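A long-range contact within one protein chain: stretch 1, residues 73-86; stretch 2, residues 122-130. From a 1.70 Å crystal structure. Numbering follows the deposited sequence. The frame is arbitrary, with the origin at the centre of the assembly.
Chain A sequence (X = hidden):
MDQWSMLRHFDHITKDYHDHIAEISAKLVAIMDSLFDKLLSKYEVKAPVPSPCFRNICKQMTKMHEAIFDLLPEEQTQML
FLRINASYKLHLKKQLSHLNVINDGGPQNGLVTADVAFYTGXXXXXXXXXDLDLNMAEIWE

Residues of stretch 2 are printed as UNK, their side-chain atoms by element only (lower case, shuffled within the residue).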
ATOM      1  N   PRO A  73       3.410 -15.994   0.982  1.00 14.61           N
ATOM      2  CA  PRO A  73       2.663 -16.482  -0.168  1.00 15.00           C
ATOM      3  C   PRO A  73       2.009 -15.310  -0.936  1.00 14.60           C
ATOM      4  O   PRO A  73       1.788 -14.241  -0.358  1.00 16.65           O
ATOM      5  CB  PRO A  73       1.582 -17.394   0.448  1.00 23.45           C
ATOM      6  CG  PRO A  73       1.987 -17.656   1.860  1.00 28.97           C
ATOM      7  CD  PRO A  73       2.865 -16.483   2.266  1.00 23.95           C
ATOM      8  N   GLU A  74       1.720 -15.523  -2.219  1.00 18.10           N
ATOM      9  CA  GLU A  74       1.210 -14.459  -3.101  1.00 17.54           C
ATOM     10  C   GLU A  74      -0.085 -13.817  -2.575  1.00 19.85           C
ATOM     11  O   GLU A  74      -0.223 -12.590  -2.585  1.00 14.78           O
ATOM     12  CB  GLU A  74       1.031 -14.961  -4.542  1.00 18.11           C
ATOM     13  CG  GLU A  74       0.465 -13.895  -5.505  1.00 24.89           C
ATOM     14  CD  GLU A  74       0.117 -14.452  -6.882  1.00 31.84           C
ATOM     15  OE1 GLU A  74      -0.891 -15.177  -7.000  1.00 34.86           O
ATOM     16  OE2 GLU A  74       0.834 -14.132  -7.847  1.00 29.66           O
ATOM     17  N   GLU A  75      -1.028 -14.636  -2.110  1.00 18.86           N
ATOM     18  CA  GLU A  75      -2.303 -14.102  -1.612  1.00 18.67           C
ATOM     19  C   GLU A  75      -2.110 -13.162  -0.405  1.00 19.00           C
ATOM     20  O   GLU A  75      -2.745 -12.109  -0.337  1.00 17.76           O
ATOM     21  CB  GLU A  75      -3.295 -15.236  -1.287  1.00 26.17           C
ATOM     22  CG  GLU A  75      -4.573 -14.746  -0.589  1.00 30.19           C
ATOM     23  CD  GLU A  75      -5.735 -15.747  -0.647  1.00 61.61           C
ATOM     24  OE1 GLU A  75      -5.597 -16.862  -0.093  1.00 38.73           O
ATOM     25  OE2 GLU A  75      -6.798 -15.393  -1.223  1.00 59.58           O
ATOM     26  N   GLN A  76      -1.213 -13.530   0.519  1.00 13.80           N
ATOM     27  CA  GLN A  76      -0.901 -12.699   1.677  1.00 18.25           C
ATOM     28  C   GLN A  76      -0.172 -11.419   1.274  1.00 15.55           C
ATOM     29  O   GLN A  76      -0.336 -10.389   1.921  1.00 14.44           O
ATOM     30  CB  GLN A  76      -0.083 -13.479   2.718  1.00 16.18           C
ATOM     31  CG  GLN A  76      -0.938 -14.374   3.637  1.00 21.42           C
ATOM     32  CD  GLN A  76      -1.505 -15.644   2.955  1.00 29.79           C
ATOM     33  OE1 GLN A  76      -0.987 -16.126   1.947  1.00 25.65           O
ATOM     34  NE2 GLN A  76      -2.570 -16.189   3.536  1.00 43.06           N
ATOM     35  N   THR A  77       0.621 -11.493   0.213  1.00 13.81           N
ATOM     36  CA  THR A  77       1.336 -10.296  -0.275  1.00 16.19           C
ATOM     37  C   THR A  77       0.318  -9.321  -0.870  1.00 12.18           C
ATOM     38  O   THR A  77       0.396  -8.106  -0.667  1.00 11.34           O
ATOM     39  CB  THR A  77       2.363 -10.666  -1.344  1.00 16.36           C
ATOM     40  OG1 THR A  77       3.415 -11.424  -0.733  1.00 14.25           O
ATOM     41  CG2 THR A  77       2.975  -9.414  -2.016  1.00 13.40           C
ATOM     42  N   GLN A  78      -0.626  -9.859  -1.626  1.00 11.20           N
ATOM     43  CA  GLN A  78      -1.745  -9.054  -2.129  1.00 10.63           C
ATOM     44  C   GLN A  78      -2.549  -8.399  -0.983  1.00 13.66           C
ATOM     45  O   GLN A  78      -2.837  -7.178  -0.995  1.00 13.29           O
ATOM     46  CB  GLN A  78      -2.640  -9.953  -2.998  1.00 13.91           C
ATOM     47  CG  GLN A  78      -2.020 -10.297  -4.337  1.00 10.46           C
ATOM     48  CD  GLN A  78      -2.768 -11.414  -5.063  1.00 19.33           C
ATOM     49  OE1 GLN A  78      -3.576 -12.120  -4.462  1.00 19.20           O
ATOM     50  NE2 GLN A  78      -2.472 -11.598  -6.322  1.00 16.41           N
ATOM     51  N   MET A  79      -2.871  -9.194   0.039  1.00 12.14           N
ATOM     52  CA  MET A  79      -3.625  -8.671   1.197  1.00 12.61           C
ATOM     53  C   MET A  79      -2.836  -7.590   1.940  1.00 11.35           C
ATOM     54  O   MET A  79      -3.424  -6.592   2.391  1.00 12.00           O
ATOM     55  CB  MET A  79      -4.039  -9.798   2.169  1.00 13.89           C
ATOM     56  CG  MET A  79      -4.954 -10.873   1.615  1.00 25.17           C
ATOM     57  SD  MET A  79      -6.533 -10.297   0.981  1.00 36.05           S
ATOM     58  CE  MET A  79      -6.187 -10.141  -0.771  1.00 36.14           C
ATOM     59  N   LEU A  80      -1.513  -7.786   2.069  1.00 10.33           N
ATOM     60  CA  LEU A  80      -0.655  -6.813   2.725  1.00 10.08           C
ATOM     61  C   LEU A  80      -0.714  -5.489   1.980  1.00 10.25           C
ATOM     62  O   LEU A  80      -0.883  -4.432   2.601  1.00 10.51           O
ATOM     63  CB  LEU A  80       0.786  -7.316   2.784  1.00 13.79           C
ATOM     64  CG  LEU A  80       1.855  -6.335   3.221  1.00 14.54           C
ATOM     65  CD1 LEU A  80       1.648  -5.868   4.659  1.00 19.26           C
ATOM     66  CD2 LEU A  80       3.257  -6.951   3.032  1.00 16.16           C
ATOM     67  N   PHE A  81      -0.588  -5.557   0.661  1.00  9.69           N
ATOM     68  CA  PHE A  81      -0.606  -4.337  -0.136  1.00  9.33           C
ATOM     69  C   PHE A  81      -1.947  -3.646  -0.146  1.00  9.51           C
ATOM     70  O   PHE A  81      -1.982  -2.423  -0.221  1.00  9.77           O
ATOM     71  CB  PHE A  81      -0.011  -4.542  -1.549  1.00  7.93           C
ATOM     72  CG  PHE A  81       1.473  -4.361  -1.569  1.00  9.59           C
ATOM     73  CD1 PHE A  81       2.045  -3.110  -1.862  1.00 12.55           C
ATOM     74  CD2 PHE A  81       2.302  -5.413  -1.211  1.00 10.69           C
ATOM     75  CE1 PHE A  81       3.447  -2.935  -1.834  1.00 11.07           C
ATOM     76  CE2 PHE A  81       3.690  -5.248  -1.173  1.00 14.23           C
ATOM     77  CZ  PHE A  81       4.260  -4.009  -1.494  1.00 15.47           C
ATOM     78  N   LEU A  82      -3.044  -4.402  -0.024  1.00  8.75           N
ATOM     79  CA  LEU A  82      -4.354  -3.752   0.143  1.00  8.78           C
ATOM     80  C   LEU A  82      -4.440  -2.961   1.448  1.00  9.74           C
ATOM     81  O   LEU A  82      -4.996  -1.874   1.455  1.00 10.18           O
ATOM     82  CB  LEU A  82      -5.508  -4.759   0.029  1.00  9.18           C
ATOM     83  CG  LEU A  82      -5.651  -5.279  -1.393  1.00 11.07           C
ATOM     84  CD1 LEU A  82      -6.578  -6.494  -1.325  1.00 25.08           C
ATOM     85  CD2 LEU A  82      -6.240  -4.217  -2.381  1.00 16.49           C
ATOM     86  N   ARG A  83      -3.853  -3.484   2.527  1.00 11.64           N
ATOM     87  CA  ARG A  83      -3.808  -2.766   3.810  1.00 11.86           C
ATOM     88  C   ARG A  83      -2.909  -1.535   3.763  1.00 11.43           C
ATOM     89  O   ARG A  83      -3.237  -0.481   4.322  1.00 11.36           O
ATOM     90  CB  ARG A  83      -3.363  -3.691   4.970  1.00 14.62           C
ATOM     91  CG  ARG A  83      -4.295  -4.872   5.158  1.00 11.34           C
ATOM     92  CD  ARG A  83      -4.057  -5.661   6.460  1.00 16.98           C
ATOM     93  NE  ARG A  83      -5.355  -6.264   6.829  1.00 36.05           N
ATOM     94  CZ  ARG A  83      -5.559  -7.140   7.809  1.00 45.64           C
ATOM     95  NH1 ARG A  83      -4.548  -7.572   8.563  1.00 29.34           N
ATOM     96  NH2 ARG A  83      -6.791  -7.606   8.022  1.00 25.12           N
ATOM     97  N   ILE A  84      -1.750  -1.689   3.150  1.00  8.99           N
ATOM     98  CA  ILE A  84      -0.826  -0.573   2.956  1.00 10.27           C
ATOM     99  C   ILE A  84      -1.544   0.504   2.131  1.00 11.38           C
ATOM    100  O   ILE A  84      -1.529   1.680   2.487  1.00 10.51           O
ATOM    101  CB  ILE A  84       0.457  -1.008   2.188  1.00 13.03           C
ATOM    102  CG1 ILE A  84       1.317  -2.006   2.990  1.00 22.83           C
ATOM    103  CG2 ILE A  84       1.282   0.206   1.774  1.00 14.95           C
ATOM    104  CD1 ILE A  84       1.511  -1.708   4.408  1.00 30.44           C
ATOM    105  N   ASN A  85      -2.188   0.098   1.042  1.00  9.13           N
ATOM    106  CA  ASN A  85      -2.948   1.052   0.218  1.00  6.56           C
ATOM    107  C   ASN A  85      -4.038   1.784   1.002  1.00  7.95           C
ATOM    108  O   ASN A  85      -4.264   2.967   0.798  1.00  9.45           O
ATOM    109  CB  ASN A  85      -3.551   0.343  -1.011  1.00  7.57           C
ATOM    110  CG  ASN A  85      -4.273   1.276  -1.943  1.00  8.74           C
ATOM    111  OD1 ASN A  85      -5.500   1.172  -2.151  1.00 15.66           O
ATOM    112  ND2 ASN A  85      -3.555   2.191  -2.491  1.00  7.78           N
ATOM    113  N   ALA A  86      -4.717   1.075   1.892  1.00  9.87           N
ATOM    114  CA  ALA A  86      -5.771   1.697   2.685  1.00 10.37           C
ATOM    115  C   ALA A  86      -5.181   2.788   3.581  1.00  8.81           C
ATOM    116  O   ALA A  86      -5.769   3.844   3.726  1.00  8.74           O
ATOM    117  CB  ALA A  86      -6.480   0.649   3.527  1.00  9.17           C
ATOM    118  N   UNK A 122       3.248   2.358 -10.305  1.00  7.87           N
ATOM    119  CA  UNK A 122       4.287   1.718  -9.541  1.00  8.87           C
ATOM    120  C   UNK A 122       3.769   0.457  -8.832  1.00  9.45           C
ATOM    121  O   UNK A 122       4.436  -0.595  -8.877  1.00 12.62           O
ATOM    122  n   UNK A 122       7.075   1.941  -8.329  1.00 13.63           N
ATOM    123  c   UNK A 122       5.934   2.100  -7.682  1.00 15.54           C
ATOM    124  c   UNK A 122       4.820   2.696  -8.480  1.00  9.16           C
ATOM    125  o   UNK A 122       5.771   1.735  -6.506  1.00 21.74           O
ATOM    126  N   UNK A 123       2.654   0.602  -8.112  1.00  8.70           N
ATOM    127  CA  UNK A 123       2.125  -0.523  -7.314  1.00  7.55           C
ATOM    128  C   UNK A 123       1.763  -1.700  -8.195  1.00 10.20           C
ATOM    129  O   UNK A 123       2.208  -2.835  -7.934  1.00 10.47           O
ATOM    130  c   UNK A 123       0.346  -1.010  -5.426  1.00 12.71           C
ATOM    131  c   UNK A 123       0.915  -0.064  -6.480  1.00  8.09           C
ATOM    132  c   UNK A 123      -0.482  -2.141  -6.025  1.00 18.14           C
ATOM    133  c   UNK A 123      -0.494  -0.166  -4.459  1.00  9.42           C
ATOM    134  N   UNK A 124       1.007  -1.431  -9.253  1.00 10.11           N
ATOM    135  CA  UNK A 124       0.434  -2.485 -10.085  1.00 11.00           C
ATOM    136  C   UNK A 124       1.489  -3.173 -10.945  1.00 16.43           C
ATOM    137  O   UNK A 124       1.271  -4.301 -11.411  1.00 17.26           O
ATOM    138  n   UNK A 124      -4.349  -1.396  -9.916  1.00 22.74           N
ATOM    139  c   UNK A 124      -1.951  -1.735  -9.918  1.00 14.67           C
ATOM    140  o   UNK A 124      -3.147  -0.470 -11.585  1.00 22.05           O
ATOM    141  c   UNK A 124      -3.202  -1.146 -10.551  1.00 25.84           C
ATOM    142  c   UNK A 124      -0.772  -1.968 -10.881  1.00 13.81           C
ATOM    143  N   UNK A 125       2.646  -2.527 -11.096  1.00  9.80           N
ATOM    144  CA  UNK A 125       3.778  -3.120 -11.824  1.00 14.63           C
ATOM    145  C   UNK A 125       4.624  -4.087 -10.985  1.00 16.62           C
ATOM    146  O   UNK A 125       5.488  -4.800 -11.526  1.00 14.61           O
ATOM    147  c   UNK A 125       4.630  -2.038 -12.396  1.00 13.77           C
ATOM    148  N   UNK A 126       4.374  -4.136  -9.684  1.00 10.99           N
ATOM    149  CA  UNK A 126       5.035  -5.121  -8.813  1.00 10.41           C
ATOM    150  C   UNK A 126       4.466  -6.531  -8.992  1.00 13.56           C
ATOM    151  O   UNK A 126       3.254  -6.697  -9.148  1.00 14.44           O
ATOM    152  c   UNK A 126       4.933  -4.664  -7.349  1.00 10.08           C
ATOM    153  c   UNK A 126       5.668  -3.358  -7.051  1.00 13.26           C
ATOM    154  c   UNK A 126       7.206  -3.522  -7.184  1.00 13.99           C
ATOM    155  c   UNK A 126       5.273  -2.840  -5.674  1.00 14.51           C
ATOM    156  N   UNK A 127       5.343  -7.544  -8.976  1.00 15.25           N
ATOM    157  CA  UNK A 127       4.894  -8.936  -9.226  1.00 17.46           C
ATOM    158  C   UNK A 127       3.767  -9.338  -8.305  1.00 14.00           C
ATOM    159  O   UNK A 127       3.890  -9.213  -7.079  1.00 15.58           O
ATOM    160  c   UNK A 127       6.043  -9.928  -9.029  1.00 25.12           C
ATOM    161  n   UNK A 127      10.467 -11.744  -9.876  1.00 58.51           N
ATOM    162  c   UNK A 127       9.536 -10.572  -9.894  1.00 60.75           C
ATOM    163  c   UNK A 127       7.106  -9.873 -10.075  1.00 42.73           C
ATOM    164  c   UNK A 127       8.083 -11.033  -9.829  1.00 65.90           C
ATOM    165  N   UNK A 128       2.691  -9.846  -8.901  1.00 13.05           N
ATOM    166  CA  UNK A 128       1.512 -10.306  -8.165  1.00 14.97           C
ATOM    167  C   UNK A 128       0.437  -9.261  -7.889  1.00 14.49           C
ATOM    168  O   UNK A 128      -0.650  -9.608  -7.409  1.00 14.28           O
ATOM    169  N   UNK A 129       0.721  -7.989  -8.185  1.00 12.49           N
ATOM    170  CA  UNK A 129      -0.200  -6.914  -7.784  1.00 10.49           C
ATOM    171  C   UNK A 129      -1.015  -6.275  -8.917  1.00 12.27           C
ATOM    172  O   UNK A 129      -1.735  -5.296  -8.703  1.00 12.00           O
ATOM    173  c   UNK A 129       1.402  -6.278  -5.801  1.00 11.13           C
ATOM    174  c   UNK A 129       1.886  -5.036  -5.083  1.00 11.24           C
ATOM    175  c   UNK A 129       0.557  -5.824  -7.006  1.00  7.74           C
ATOM    176  c   UNK A 129       0.611  -7.181  -4.839  1.00 14.42           C
ATOM    177  N   UNK A 130      -0.912  -6.826 -10.120  1.00 13.82           N
ATOM    178  CA  UNK A 130      -1.474  -6.146 -11.285  1.00 12.70           C
ATOM    179  C   UNK A 130      -2.995  -5.878 -11.179  1.00 13.25           C
ATOM    180  O   UNK A 130      -3.488  -4.797 -11.596  1.00 16.75           O
ATOM    181  c   UNK A 130      -1.369  -7.334 -15.006  1.00 57.46           C
ATOM    182  c   UNK A 130      -1.123  -6.928 -12.548  1.00 20.44           C
ATOM    183  n   UNK A 130      -2.334  -9.604 -14.442  1.00 64.66           N
ATOM    184  c   UNK A 130      -1.088  -8.794 -14.624  1.00 43.23           C
ATOM    185  c   UNK A 130      -1.870  -6.506 -13.811  1.00 27.45           C
TER

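Position 122 carries two side-chain carbons, the second bearing one oxygen and one nitrogen, and does not touch stretch 1. That short carboxamide is Asn122; it lies in the helix that enters this stretch, where a polar end suits a partly exposed site.

Position 123 has four carbons, forked at the second, with the CA-to-CB bond directed toward stretch 1. The carbon at the fork lies 4.5 Å from Phe81 CD1, and the side chain also packs against that of Asn85. A fork at the second carbon identifies Leu123, a branched aliphatic group that fills a buried space here.

Position 124 shows three carbons, the third holding one oxygen and one nitrogen, out of reach of stretch 1. This is Gln124, whose amide suits a partly exposed site and whose NE2 is hydrogen-bonded elsewhere in the structure. Position 125 has a single carbon, likewise remote, and is Ala125; a small methyl is acceptable at this exposed site.

Position 126 again has four carbons forked at the second, and one of the terminal carbons lies 4.3 Å from Phe81 CE1. It is Leu126, adding a second apolar neighbour to the ring. Its carbonyl oxygen accepts a hydrogen bond from the backbone N of position 129, 3.0 Å from N to O, within a type II turn.

Position 127 has four carbons in a row ending in nitrogen: Lys127. The end of this chain leads away from stretch 1, leaving the charged amine exposed.

Position 128 has no side-chain atoms. Its CA lies 3.9 Å from Glu74 OE2, and its backbone O accepts a hydrogen bond from Gln78 NE2 at 2.9 Å, nearly straight at 169°. This is Gly128. With phi/psi of 89/-8, a CB would be jammed against the carbonyl oxygen of Lys127, so the backbone angles of the turn call for glycine; a CB would also point toward the helix, about 3.6 Å from Glu74 OE2.

Position 129 has four carbons, forked at the second, and one terminal carbon sits over a face of the Phe81 ring. This is Leu129. Its CD1 is 3.6 Å from Phe81 CG and lies over the ring in a CH-pi contact, while CD2 reaches 4.1 Å from Gln78 CG and 4.3 Å from Thr77 CG2.

Position 130 has four carbons in a row ending in nitrogen, clear of stretch 1: Lys130, whose charged end suits an exposed site and whose NZ is hydrogen-bonded elsewhere in the structure.

The contact is built around Phe81, whose ring meets three leucines, Leu129 over one face and the other two obliquely. Leu126 and Leu129 are the first and last residues of the turn, and Leu123 comes from the preceding helix. Beside this apolar cluster, the Gln78 amide ties the turn to the helix by satisfying a backbone carbonyl.

Stretch 2 122-130: NLQALKGLK
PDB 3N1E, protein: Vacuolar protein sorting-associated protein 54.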